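Local structure of PfVFT1 (5JKQ) at residues A[42-47]-A[274-279]; A[71-76]-A[116-121]; A[92-97]-A[102-107]; A[240-243]-A[247-250]. The protein is of unknown function but has the bi-lobed Venus flytrap architecture of solute-binding proteins, and so probably binds a small ligand between its two lobes. The protein carries 3 engineered substitutions. One frame throughout, in Å; residues are numbered along the deposited sequence.

Interaction 1: residues A[42-47]-A[274-279]; sequences VDYSVI and TGHSAY
Y44 and H276 take the same first torsion, each with its CG opposite the carbonyl carbon and beside the backbone N (chi1 -65° and -58°), and this brings the two rings together in the gap between their backbones. The H276 side chain leaves its strand heading for the 42-47 segment, whereas the Cβ bond of Y44 runs across the contact and the phenol closes the distance. They meet at about a right angle: the ring planes are 90° apart and the centroids 5.7 Å apart, in an oblique geometry that is neither a stack nor a clear edge-to-face pair. The touching atoms are CE1 of Y44 and NE2 of H276, 3.9 Å apart, so the contact is small and of van der Waals character. Strands 45-46 and 265-281 both pair antiparallel with strand 175-184, and the two rings bridge residues on either flank of that strand, close to the centre of the chain, where the long strands 175-184 and 265-281 pass from one lobe to the other in a manner consistent with the hinge of a Venus flytrap protein. The polar ends are fixed by other partners. The Y44 hydroxyl is hydrogen-bonded to W103 NE1, while H276 is held at both nitrogens, ND1 by the carbonyl O of Y150 and NE2 by H177 ND1, which fixes the rotation of the imidazole. With a carbonyl oxygen facing ND1, a neutral H276 would probably carry its proton there and present NE2 as the acceptor.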
# COMPACT_ATOMS: atom_id res chain seq x y z
N VAL A 42 5.49 11.18 7.37
CA VAL A 42 4.31 10.52 6.81
C VAL A 42 3.74 9.53 7.83
O VAL A 42 4.47 8.98 8.66
CB VAL A 42 4.64 9.80 5.49
CG1 VAL A 42 4.92 10.81 4.39
CG2 VAL A 42 5.81 8.84 5.65
N ASP A 43 2.43 9.33 7.76
CA ASP A 43 1.72 8.55 8.77
C ASP A 43 1.54 7.09 8.33
O ASP A 43 0.41 6.63 8.13
CB ASP A 43 0.36 9.20 9.04
CG ASP A 43 -0.29 8.68 10.32
OD1 ASP A 43 0.39 8.01 11.12
OD2 ASP A 43 -1.49 8.96 10.52
N TYR A 44 2.65 6.39 8.19
CA TYR A 44 2.64 4.97 7.83
C TYR A 44 3.24 4.11 8.93
O TYR A 44 4.12 4.56 9.66
CB TYR A 44 3.41 4.74 6.52
CG TYR A 44 2.80 5.40 5.30
CD1 TYR A 44 1.56 5.01 4.83
CD2 TYR A 44 3.49 6.38 4.61
CE1 TYR A 44 1.01 5.60 3.70
CE2 TYR A 44 2.95 6.98 3.49
CZ TYR A 44 1.71 6.58 3.04
OH TYR A 44 1.17 7.18 1.92
N SER A 45 2.77 2.88 9.02
CA SER A 45 3.35 1.89 9.92
C SER A 45 3.95 0.74 9.11
O SER A 45 3.42 0.39 8.05
CB SER A 45 2.30 1.36 10.91
OG SER A 45 1.31 0.60 10.24
N VAL A 46 5.05 0.18 9.60
CA VAL A 46 5.71 -0.93 8.92
C VAL A 46 5.09 -2.26 9.34
O VAL A 46 4.42 -2.34 10.38
CB VAL A 46 7.22 -0.97 9.22
CG1 VAL A 46 7.90 0.24 8.61
CG2 VAL A 46 7.49 -1.06 10.72
N ILE A 47 5.31 -3.29 8.54
CA ILE A 47 4.78 -4.62 8.83
C ILE A 47 5.17 -5.03 10.25
O ILE A 47 6.31 -4.86 10.67
CB ILE A 47 5.28 -5.67 7.79
CG1 ILE A 47 4.77 -7.07 8.16
CG2 ILE A 47 6.80 -5.67 7.70
CD1 ILE A 47 4.39 -7.91 6.95
N THR A 274 -5.16 -0.07 6.01
CA THR A 274 -5.11 -0.21 4.56
C THR A 274 -3.67 -0.51 4.18
O THR A 274 -2.79 0.33 4.36
CB THR A 274 -5.61 1.07 3.85
OG1 THR A 274 -6.98 1.32 4.21
CG2 THR A 274 -5.51 0.93 2.33
N GLY A 275 -3.43 -1.71 3.67
CA GLY A 275 -2.09 -2.15 3.34
C GLY A 275 -1.61 -1.71 1.97
O GLY A 275 -2.42 -1.45 1.07
N HIS A 276 -0.29 -1.61 1.82
CA HIS A 276 0.34 -1.32 0.54
C HIS A 276 1.34 -2.42 0.20
O HIS A 276 2.11 -2.85 1.06
CB HIS A 276 1.05 0.03 0.58
CG HIS A 276 0.16 1.18 0.93
ND1 HIS A 276 -0.65 1.80 0.01
CD2 HIS A 276 -0.04 1.82 2.11
CE1 HIS A 276 -1.32 2.77 0.60
NE2 HIS A 276 -0.97 2.81 1.87
N SER A 277 1.34 -2.85 -1.06
CA SER A 277 2.25 -3.91 -1.49
C SER A 277 2.67 -3.76 -2.96
O SER A 277 2.02 -3.06 -3.74
CB SER A 277 1.60 -5.28 -1.28
OG SER A 277 0.34 -5.34 -1.90
N ALA A 278 3.77 -4.42 -3.31
CA ALA A 278 4.22 -4.49 -4.69
C ALA A 278 3.64 -5.73 -5.35
O ALA A 278 3.33 -6.71 -4.67
CB ALA A 278 5.74 -4.50 -4.76
N TYR A 279 3.49 -5.69 -6.67
CA TYR A 279 2.94 -6.81 -7.42
C TYR A 279 3.93 -7.34 -8.45
O TYR A 279 4.72 -6.58 -9.02
CB TYR A 279 1.62 -6.40 -8.10
CG TYR A 279 0.48 -6.25 -7.12
CD1 TYR A 279 0.26 -5.06 -6.44
CD2 TYR A 279 -0.38 -7.31 -6.85
CE1 TYR A 279 -0.78 -4.92 -5.54
CE2 TYR A 279 -1.42 -7.19 -5.95
CZ TYR A 279 -1.62 -5.99 -5.30
OH TYR A 279 -2.66 -5.87 -4.41

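Interaction 2: residues A[71-76]-A[116-121]; sequences EIIKKK and KHIFND
K76 lays the outer part of its side chain over one face of the F119 ring, with CE 3.9 Å from the ring centroid and 26° off the ring normal, a CH-pi contact. The chain is extended as far as CE and bends only at the last torsion (chi4 70°), which leaves NZ 3.4 Å from F119 CE1, near the rim. On the opposite face lies CG2 of I118, so the phenyl ring is sandwiched between a lysine from across the contact and its own preceding residue. The edge is used too: the carbonyl O of I73 lies near the ring plane, 3.6 Å from F119 CZ. Beneath, I73 and I118 pack as aliphatic neighbours, CG1 of I73 being 3.9 Å from CG2 of I118. The positive phi of K76 (50°) marks it as the C-prime residue of a Schellman motif, in which E77 N bonds to I72 O and K76 N only weakly to I73 O. The other segment also closes a helix, F119 being the first residue to leave helical angles. Helix 68-75 leads into strand 77-83 and helix 102-118 precedes strand 126-132, its neighbour in the parallel sheet; K76 shares a backbone bond with N126, and I72 and I118 rest on helix 14-29.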
# COMPACT_ATOMS: atom_id res chain seq x y z
N GLU A 71 18.09 -11.74 -14.47
CA GLU A 71 18.07 -10.72 -15.51
C GLU A 71 18.45 -9.37 -14.92
O GLU A 71 19.26 -8.63 -15.49
CB GLU A 71 16.68 -10.64 -16.16
CG GLU A 71 16.22 -11.93 -16.81
CD GLU A 71 14.84 -11.82 -17.43
OE1 GLU A 71 14.29 -10.69 -17.47
OE2 GLU A 71 14.29 -12.85 -17.87
N ILE A 72 17.86 -9.05 -13.77
CA ILE A 72 18.15 -7.81 -13.07
C ILE A 72 19.63 -7.73 -12.72
O ILE A 72 20.26 -6.68 -12.86
CB ILE A 72 17.30 -7.69 -11.78
CG1 ILE A 72 15.82 -7.52 -12.15
CG2 ILE A 72 17.74 -6.50 -10.91
CD1 ILE A 72 14.87 -7.87 -11.03
N ILE A 73 20.19 -8.85 -12.27
CA ILE A 73 21.59 -8.91 -11.85
C ILE A 73 22.54 -8.67 -13.02
O ILE A 73 23.51 -7.91 -12.89
CB ILE A 73 21.91 -10.28 -11.20
CG1 ILE A 73 21.21 -10.38 -9.84
CG2 ILE A 73 23.42 -10.46 -10.99
CD1 ILE A 73 21.19 -11.78 -9.26
N LYS A 74 22.27 -9.30 -14.16
CA LYS A 74 23.15 -9.19 -15.32
C LYS A 74 23.17 -7.77 -15.89
O LYS A 74 24.21 -7.29 -16.32
CB LYS A 74 22.73 -10.19 -16.39
CG LYS A 74 23.16 -11.61 -16.09
CD LYS A 74 22.47 -12.62 -16.99
CE LYS A 74 23.01 -14.03 -16.76
NZ LYS A 74 22.02 -15.08 -17.14
N LYS A 75 22.02 -7.11 -15.88
CA LYS A 75 21.91 -5.75 -16.41
C LYS A 75 22.17 -4.69 -15.34
O LYS A 75 22.28 -3.50 -15.66
CB LYS A 75 20.53 -5.53 -17.02
CG LYS A 75 20.42 -5.97 -18.48
CD LYS A 75 19.25 -6.91 -18.71
CE LYS A 75 17.91 -6.22 -18.46
NZ LYS A 75 16.77 -7.16 -18.64
N LYS A 76 22.28 -5.11 -14.08
CA LYS A 76 22.38 -4.18 -12.96
C LYS A 76 21.27 -3.13 -13.04
O LYS A 76 21.51 -1.94 -12.82
CB LYS A 76 23.76 -3.51 -12.92
CG LYS A 76 24.88 -4.38 -12.38
CD LYS A 76 26.15 -3.56 -12.15
CE LYS A 76 27.22 -4.33 -11.39
NZ LYS A 76 27.82 -5.43 -12.18
N LYS A 116 23.55 -4.11 -1.89
CA LYS A 116 24.65 -4.34 -0.96
C LYS A 116 24.80 -5.82 -0.60
O LYS A 116 25.78 -6.21 0.03
CB LYS A 116 24.47 -3.51 0.31
CG LYS A 116 24.90 -2.06 0.14
CD LYS A 116 24.80 -1.27 1.44
CE LYS A 116 23.36 -0.94 1.79
NZ LYS A 116 23.25 -0.13 3.04
N HIS A 117 23.83 -6.64 -1.00
CA HIS A 117 23.90 -8.08 -0.75
C HIS A 117 24.28 -8.83 -2.02
O HIS A 117 25.16 -9.70 -1.99
CB HIS A 117 22.57 -8.61 -0.22
CG HIS A 117 22.55 -10.09 -0.05
ND1 HIS A 117 23.53 -10.77 0.65
CD2 HIS A 117 21.68 -11.03 -0.49
CE1 HIS A 117 23.27 -12.06 0.63
NE2 HIS A 117 22.15 -12.25 -0.06
N ILE A 118 23.62 -8.52 -3.13
CA ILE A 118 23.97 -9.13 -4.41
C ILE A 118 25.36 -8.67 -4.81
O ILE A 118 26.22 -9.48 -5.18
CB ILE A 118 22.98 -8.78 -5.52
CG1 ILE A 118 21.57 -9.27 -5.15
CG2 ILE A 118 23.43 -9.39 -6.85
CD1 ILE A 118 20.49 -8.98 -6.19
N PHE A 119 25.57 -7.36 -4.74
CA PHE A 119 26.85 -6.75 -5.03
C PHE A 119 27.44 -6.22 -3.72
O PHE A 119 27.14 -6.76 -2.65
CB PHE A 119 26.69 -5.64 -6.07
CG PHE A 119 26.21 -6.15 -7.40
CD1 PHE A 119 27.08 -6.77 -8.27
CD2 PHE A 119 24.88 -6.01 -7.77
CE1 PHE A 119 26.65 -7.24 -9.49
CE2 PHE A 119 24.44 -6.48 -9.00
CZ PHE A 119 25.32 -7.10 -9.86
N ASN A 120 28.26 -5.18 -3.80
CA ASN A 120 28.95 -4.66 -2.62
C ASN A 120 28.88 -3.13 -2.55
O ASN A 120 29.80 -2.47 -2.06
CB ASN A 120 30.41 -5.12 -2.62
CG ASN A 120 30.96 -5.33 -1.22
OD1 ASN A 120 30.46 -6.16 -0.46
ND2 ASN A 120 32.01 -4.58 -0.88
N ASP A 121 27.77 -2.57 -3.04
CA ASP A 121 27.55 -1.13 -2.98
C ASP A 121 26.07 -0.81 -3.20
O ASP A 121 25.38 -1.49 -3.95
CB ASP A 121 28.40 -0.40 -4.02
CG ASP A 121 28.20 1.11 -4.00
OD1 ASP A 121 28.78 1.78 -3.12
OD2 ASP A 121 27.45 1.62 -4.85

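Interaction 3: residues A[92-97]-A[102-107]; sequences GNYEQN and FWPDVM
The Y94 ring reaches the pyrrolidine ring of P104 obliquely, neither flat on it nor edge-on, the two side chains coming from opposite directions. CZ of Y94 lies 3.8 Å from CG of P104, and the phenol oxygen OH is wedged where two helix residues join, 3.4 Å from P104 CD and equally near CB of W103. Past its CB the indole of W103 turns away from the loop, and CE2 of F102 sits over the centre of one of its faces. The F102 ring in turn has CG2 of V106 on one face, towards the rim, so W103, F102 and V106 pack in succession along the first turns of the helix. The Y94 hydroxyl, buried against carbon on this side, is satisfied by D148 OD2. Beside the tyrosine, G92 runs close to the helix start, its CA 4.0 Å from P104 CD; its backbone angles (phi 157°, psi 120°) are open essentially to glycine alone, and no side chain stands between the two backbones. The loop then bends in an Asx turn, where N93 OD1 accepts from E95 N at 3.1 Å, the bond nearly straight (164°), with the donor well above the carbonyl plane. P104, lacking an amide proton, suits the first turn of a helix, where no preceding carbonyl needs that proton. Loop 92-97 belongs to the long connection between strand 77-83 and helix 102-118, which continues to the adjacent parallel strand 126-132: a beta-alpha-beta crossover, the recurrent unit of alpha/beta lobes in solute-binding proteins.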
# COMPACT_ATOMS: atom_id res chain seq x y z
N GLY A 92 4.86 11.38 -2.41
CA GLY A 92 5.43 10.84 -3.63
C GLY A 92 5.01 11.62 -4.86
O GLY A 92 3.82 11.72 -5.17
N ASN A 93 6.00 12.16 -5.56
CA ASN A 93 5.76 12.93 -6.78
C ASN A 93 6.35 12.24 -8.00
O ASN A 93 7.57 12.12 -8.13
CB ASN A 93 6.36 14.34 -6.63
CG ASN A 93 5.96 15.26 -7.76
OD1 ASN A 93 5.23 14.87 -8.67
ND2 ASN A 93 6.42 16.50 -7.70
N TYR A 94 5.47 11.78 -8.89
CA TYR A 94 5.88 11.04 -10.08
C TYR A 94 5.68 11.85 -11.36
O TYR A 94 5.69 11.30 -12.46
CB TYR A 94 5.10 9.73 -10.17
CG TYR A 94 5.38 8.77 -9.04
CD1 TYR A 94 4.81 8.94 -7.79
CD2 TYR A 94 6.23 7.68 -9.23
CE1 TYR A 94 5.07 8.07 -6.76
CE2 TYR A 94 6.50 6.80 -8.20
CZ TYR A 94 5.91 7.00 -6.97
OH TYR A 94 6.17 6.12 -5.94
N GLU A 95 5.50 13.16 -11.22
CA GLU A 95 5.40 14.04 -12.38
C GLU A 95 6.77 14.21 -13.03
O GLU A 95 6.87 14.60 -14.19
CB GLU A 95 4.82 15.40 -11.99
CG GLU A 95 3.29 15.45 -12.04
CD GLU A 95 2.72 16.79 -11.61
OE1 GLU A 95 3.51 17.68 -11.20
OE2 GLU A 95 1.49 16.97 -11.68
N GLN A 96 7.82 13.91 -12.27
CA GLN A 96 9.19 13.90 -12.78
C GLN A 96 9.78 12.49 -12.70
O GLN A 96 9.37 11.69 -11.86
CB GLN A 96 10.06 14.89 -12.01
CG GLN A 96 9.98 14.73 -10.50
CD GLN A 96 11.02 15.55 -9.77
OE1 GLN A 96 10.70 16.40 -8.94
NE2 GLN A 96 12.29 15.31 -10.09
N ASN A 97 10.74 12.21 -13.58
CA ASN A 97 11.42 10.93 -13.60
C ASN A 97 12.94 11.14 -13.59
O ASN A 97 13.48 11.75 -14.52
CB ASN A 97 11.01 10.12 -14.84
CG ASN A 97 11.38 8.65 -14.73
OD1 ASN A 97 12.41 8.30 -14.16
ND2 ASN A 97 10.54 7.79 -15.29
N PHE A 102 8.33 10.14 -0.47
CA PHE A 102 8.45 8.99 0.41
C PHE A 102 8.48 7.66 -0.35
O PHE A 102 9.44 6.90 -0.24
CB PHE A 102 7.29 8.96 1.41
CG PHE A 102 7.25 7.72 2.24
CD1 PHE A 102 8.15 7.52 3.27
CD2 PHE A 102 6.30 6.74 1.99
CE1 PHE A 102 8.11 6.37 4.04
CE2 PHE A 102 6.25 5.59 2.76
CZ PHE A 102 7.15 5.41 3.78
N TRP A 103 7.43 7.38 -1.12
CA TRP A 103 7.29 6.09 -1.77
C TRP A 103 8.45 5.78 -2.73
O TRP A 103 8.95 4.66 -2.74
CB TRP A 103 5.95 6.00 -2.51
CG TRP A 103 4.82 5.74 -1.57
CD1 TRP A 103 3.79 6.57 -1.28
CD2 TRP A 103 4.62 4.55 -0.79
NE1 TRP A 103 2.95 5.98 -0.36
CE2 TRP A 103 3.43 4.74 -0.05
CE3 TRP A 103 5.32 3.35 -0.65
CZ2 TRP A 103 2.94 3.78 0.82
CZ3 TRP A 103 4.82 2.39 0.22
CH2 TRP A 103 3.64 2.61 0.94
N PRO A 104 8.87 6.77 -3.53
CA PRO A 104 10.10 6.56 -4.30
C PRO A 104 11.31 6.27 -3.41
O PRO A 104 12.09 5.37 -3.72
CB PRO A 104 10.28 7.88 -5.05
CG PRO A 104 8.91 8.41 -5.19
CD PRO A 104 8.19 8.01 -3.94
N ASP A 105 11.45 7.02 -2.32
CA ASP A 105 12.56 6.82 -1.40
C ASP A 105 12.53 5.43 -0.77
O ASP A 105 13.58 4.85 -0.49
CB ASP A 105 12.55 7.87 -0.29
CG ASP A 105 13.23 9.17 -0.69
OD1 ASP A 105 13.96 9.18 -1.71
OD2 ASP A 105 13.04 10.18 0.02
N VAL A 106 11.33 4.91 -0.53
CA VAL A 106 11.17 3.55 -0.01
C VAL A 106 11.74 2.54 -1.00
O VAL A 106 12.48 1.63 -0.61
CB VAL A 106 9.68 3.22 0.28
CG1 VAL A 106 9.48 1.71 0.51
CG2 VAL A 106 9.18 4.01 1.47
N MSE A 107 11.41 2.69 -2.27
CA MSE A 107 11.85 1.75 -3.29
C MSE A 107 13.36 1.84 -3.48
O MSE A 107 14.02 0.84 -3.76
CB MSE A 107 11.14 2.00 -4.62
CG MSE A 107 11.46 0.97 -5.69
SE MSE A 107 10.87 -0.84 -5.21
CE MSE A 107 9.04 -0.72 -5.86

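Interaction 4: residues A[240-243]-A[247-250]; sequences SKSV and SHII
S247 OG is the hub of this contact, receiving a hydrogen bond from S242 OG at 2.8 Å and another from its neighbour H248 ND1 at 2.7 Å. The second lies almost exactly in the imidazole plane, 2° out of it, and so fixes the histidine ring at its edge. S242 OG is also only 2.6 Å from H248 ND1, but it stands obliquely to the ring at a poor angle, and the two are not hydrogen-bonded. S242 has its hydroxyl trans to the backbone N (chi1 -180°), which extends it out from the helix towards S247. A backbone bond runs alongside, S247 N to S242 O, 3.2 Å long and bent at the hydrogen (142°). These bonds fold the chain back where helix 236-244 ends and the chain loops into strand 250-253, part of the mixed sheet of the second lobe, where that strand pairs with 206-209 and 175-184. S245, within the turn, adds its hydroxyl to both S247 OG and S242 O. Further along, V243 packs against main chain: its CG2 is 3.7 Å from I250 C, and its CA is equally far from H248 O. The H248 ring meets F233 edge-to-face, while the side chain of I250 leaves its backbone away from 240-243 and touches I181, I183 and L195.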
# COMPACT_ATOMS: atom_id res chain seq x y z
N SER A 240 -16.29 16.48 6.19
CA SER A 240 -16.64 16.98 7.51
C SER A 240 -18.01 17.66 7.52
O SER A 240 -18.78 17.50 8.47
CB SER A 240 -15.58 17.96 8.01
OG SER A 240 -14.34 17.31 8.20
N LYS A 241 -18.30 18.42 6.47
CA LYS A 241 -19.58 19.10 6.33
C LYS A 241 -20.73 18.10 6.43
O LYS A 241 -21.76 18.37 7.04
CB LYS A 241 -19.63 19.85 5.00
CG LYS A 241 -20.84 20.76 4.83
CD LYS A 241 -20.40 22.17 4.43
CE LYS A 241 -21.59 23.07 4.10
NZ LYS A 241 -22.14 22.80 2.74
N SER A 242 -20.52 16.92 5.85
CA SER A 242 -21.56 15.89 5.80
C SER A 242 -21.82 15.27 7.17
O SER A 242 -22.97 14.98 7.51
CB SER A 242 -21.16 14.80 4.80
OG SER A 242 -22.14 13.79 4.73
N VAL A 243 -20.77 15.06 7.95
CA VAL A 243 -20.91 14.53 9.30
C VAL A 243 -21.58 15.56 10.21
O VAL A 243 -22.43 15.22 11.02
CB VAL A 243 -19.55 14.12 9.89
CG1 VAL A 243 -19.67 13.76 11.38
CG2 VAL A 243 -18.97 12.95 9.11
N SER A 247 -26.02 14.13 8.02
CA SER A 247 -26.51 13.29 6.92
C SER A 247 -25.85 11.91 6.95
O SER A 247 -26.46 10.92 6.54
CB SER A 247 -26.24 13.97 5.58
OG SER A 247 -24.85 14.17 5.37
N HIS A 248 -24.61 11.86 7.42
CA HIS A 248 -23.88 10.60 7.55
C HIS A 248 -23.41 10.42 9.00
O HIS A 248 -22.85 11.34 9.59
CB HIS A 248 -22.68 10.58 6.60
CG HIS A 248 -23.06 10.69 5.16
ND1 HIS A 248 -23.72 11.78 4.64
CD2 HIS A 248 -22.86 9.84 4.12
CE1 HIS A 248 -23.92 11.60 3.35
NE2 HIS A 248 -23.41 10.43 3.01
N ILE A 249 -23.65 9.23 9.55
CA ILE A 249 -23.40 8.98 10.96
C ILE A 249 -21.92 9.11 11.32
O ILE A 249 -21.58 9.56 12.41
CB ILE A 249 -23.90 7.57 11.37
CG1 ILE A 249 -23.81 7.37 12.89
CG2 ILE A 249 -23.13 6.47 10.63
CD1 ILE A 249 -24.72 8.29 13.70
N ILE A 250 -21.04 8.72 10.39
CA ILE A 250 -19.60 8.87 10.60
C ILE A 250 -18.90 9.29 9.32
O ILE A 250 -19.46 9.18 8.22
CB ILE A 250 -18.95 7.56 11.11
CG1 ILE A 250 -19.07 6.44 10.07
CG2 ILE A 250 -19.56 7.15 12.44
CD1 ILE A 250 -18.19 5.24 10.36

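How the interactions relate
Interactions 1 and 3 touch directly, V42 packing on F102 and H276 on W103, although the two centres are about 15 Å apart. Interactions 2 and 3 share helix 102-118, interaction 3 at its start and interaction 2 at its end, with centres about 22 Å apart; both belong to the lobe built on the parallel sheet. Interaction 4 stands in the other lobe, its centre about 52 Å from that of interaction 2, on the opposite side of the chain's centre. Interaction 1 joins early and late residues, so the other three fall between its segments in sequence, and it lies centrally, where strands cross between the lobes, consistent with a hinge that lets a Venus flytrap protein open and close.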